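Local atomic coordinates of conjugal transfer protein (Escherichia coli, PDB entry 5I97), a protein that probably serves as the VirB8-like inner-membrane component of the type IV secretion system that transfers plasmid DNA in conjugation. Residues Thr54-Gly57 with Leu58-Pro62. Residues are numbered along the deposited sequence; the frame is centred on the assembly and turned at random.
Sequences TAVG and LMSTP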
ATOM      1  N   THR A  54       3.285  13.453  16.733  1.00 25.12           N
ATOM      2  CA  THR A  54       2.738  13.502  18.077  1.00 25.64           C
ATOM      3  C   THR A  54       3.132  12.252  18.849  1.00 25.57           C
ATOM      4  O   THR A  54       3.566  12.345  19.992  1.00 26.04           O
ATOM      5  CB  THR A  54       1.213  13.653  18.052  1.00 25.82           C
ATOM      6  OG1 THR A  54       0.888  14.919  17.465  1.00 26.37           O
ATOM      7  CG2 THR A  54       0.639  13.602  19.456  1.00 26.43           C
ATOM      8  N   ALA A  55       3.020  11.094  18.206  1.00 25.06           N
ATOM      9  CA  ALA A  55       3.342   9.827  18.850  1.00 25.05           C
ATOM     10  C   ALA A  55       4.802   9.740  19.291  1.00 25.18           C
ATOM     11  O   ALA A  55       5.085   9.334  20.424  1.00 30.22           O
ATOM     12  CB  ALA A  55       3.007   8.674  17.926  1.00 24.52           C
ATOM     13  N   VAL A  56       5.724  10.108  18.410  1.00 24.91           N
ATOM     14  CA  VAL A  56       7.142  10.067  18.745  1.00 25.11           C
ATOM     15  C   VAL A  56       7.456  10.978  19.918  1.00 25.76           C
ATOM     16  O   VAL A  56       8.244  10.616  20.795  1.00 26.13           O
ATOM     17  CB  VAL A  56       8.013  10.466  17.547  1.00 24.82           C
ATOM     18  CG1 VAL A  56       9.471  10.609  17.953  1.00 25.17           C
ATOM     19  CG2 VAL A  56       7.846   9.460  16.429  1.00 24.25           C
ATOM     20  N   GLY A  57       6.816  12.144  19.943  1.00 25.98           N
ATOM     21  CA  GLY A  57       6.989  13.090  21.029  1.00 26.68           C
ATOM     22  C   GLY A  57       6.553  12.539  22.375  1.00 27.12           C
ATOM     23  O   GLY A  57       7.235  12.726  23.376  1.00 27.67           O
ATOM     24  N   LEU A  58       5.410  11.864  22.403  1.00 26.96           N
ATOM     25  CA  LEU A  58       4.894  11.304  23.646  1.00 27.45           C
ATOM     26  C   LEU A  58       5.709  10.104  24.113  1.00 27.47           C
ATOM     27  O   LEU A  58       5.726   9.791  25.290  1.00 28.04           O
ATOM     28  CB  LEU A  58       3.429  10.896  23.493  1.00 27.34           C
ATOM     29  CG  LEU A  58       2.437  12.012  23.179  1.00 27.50           C
ATOM     30  CD1 LEU A  58       1.056  11.435  22.946  1.00 28.67           C
ATOM     31  CD2 LEU A  58       2.410  13.023  24.318  1.00 28.33           C
ATOM     32  N   MET A  59       6.394   9.448  23.183  1.00 26.92           N
ATOM     33  CA  MET A  59       7.122   8.234  23.490  1.00 26.96           C
ATOM     34  C   MET A  59       8.614   8.470  23.570  1.00 27.15           C
ATOM     35  O   MET A  59       9.393   7.546  23.382  1.00 27.08           O
ATOM     36  CB  MET A  59       6.829   7.157  22.451  1.00 26.35           C
ATOM     37  CG  MET A  59       5.384   6.728  22.401  1.00 26.24           C
ATOM     38  SD  MET A  59       5.095   5.640  21.010  1.00 25.53           S
ATOM     39  CE  MET A  59       3.313   5.545  21.047  1.00 35.04           C
ATOM     40  N   SER A  60       9.014   9.704  23.849  1.00 27.48           N
ATOM     41  CA  SER A  60      10.431  10.020  23.918  1.00 27.75           C
ATOM     42  C   SER A  60      10.714  10.821  25.175  1.00 28.56           C
ATOM     43  O   SER A  60       9.861  11.563  25.639  1.00 28.81           O
ATOM     44  CB  SER A  60      10.886  10.833  22.692  1.00 27.37           C
ATOM     45  OG  SER A  60      10.476  10.270  21.458  1.00 26.65           O
ATOM     46  N   THR A  61      11.923  10.687  25.706  1.00 29.03           N
ATOM     47  CA  THR A  61      12.407  11.617  26.699  1.00 29.81           C
ATOM     48  C   THR A  61      12.606  12.954  25.989  1.00 29.74           C
ATOM     49  O   THR A  61      12.780  12.993  24.772  1.00 31.79           O
ATOM     50  CB  THR A  61      13.724  11.158  27.350  1.00 30.39           C
ATOM     51  OG1 THR A  61      14.726  10.998  26.346  1.00 30.07           O
ATOM     52  CG2 THR A  61      13.537   9.838  28.096  1.00 30.59           C
ATOM     53  N   PRO A  62      12.549  14.058  26.737  1.00 30.39           N
ATOM     54  CA  PRO A  62      12.695  15.356  26.070  1.00 30.43           C
ATOM     55  C   PRO A  62      13.985  15.492  25.255  1.00 30.34           C
ATOM     56  O   PRO A  62      13.981  16.163  24.222  1.00 30.05           O
ATOM     57  CB  PRO A  62      12.684  16.343  27.241  1.00 31.35           C
ATOM     58  CG  PRO A  62      11.869  15.663  28.287  1.00 31.58           C
ATOM     59  CD  PRO A  62      12.126  14.191  28.144  1.00 31.13           C
TER
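Leu58 and Thr54 meet one turn apart at the C-terminal end of helix 49-58, where the chain leaves the helix and turns into helix 62-69 within the helical layer of the protein's C-terminal domain, which has the NTF2-like VirB8 fold. Leu58 N makes the last well-formed helical bond, 3.1 Å to Thr54 O at an N-H...O angle of 154°. The two side chains run alongside each other in the same direction, Thr54 CG2 4.1 Å from Leu58 CD1, while Thr54 OG1 turns back to Gln50 O. Met59 is the first residue to abandon helical geometry. Its N-H is shared by two weak, bent hydrogen bonds as the helix frays, an i-4 bond to Ala55 O at 3.1 Å and an i-3 bond to Val56 O at 3.2 Å. With CG beside its own backbone N (chi1 -63°) and the chain extended beyond, the Met59 side chain runs back over Ala55. Its CE reaches 4.4 Å from Ala55 CB. The same side chain packs on Tyr37 of helix 27-42 and Phe151 of strand 151-160. Ser60, buried, returns its hydroxyl to the helix end and also bonds Tyr37 OH. Val56 O receives Ser60 OG at 2.4 Å, a separation too short to be taken literally, and Val56 CG1 lies 3.7 Å from the same OG. Thr61 then N-caps helix 62-69, its OG1 taking a weak bond from Val64 N.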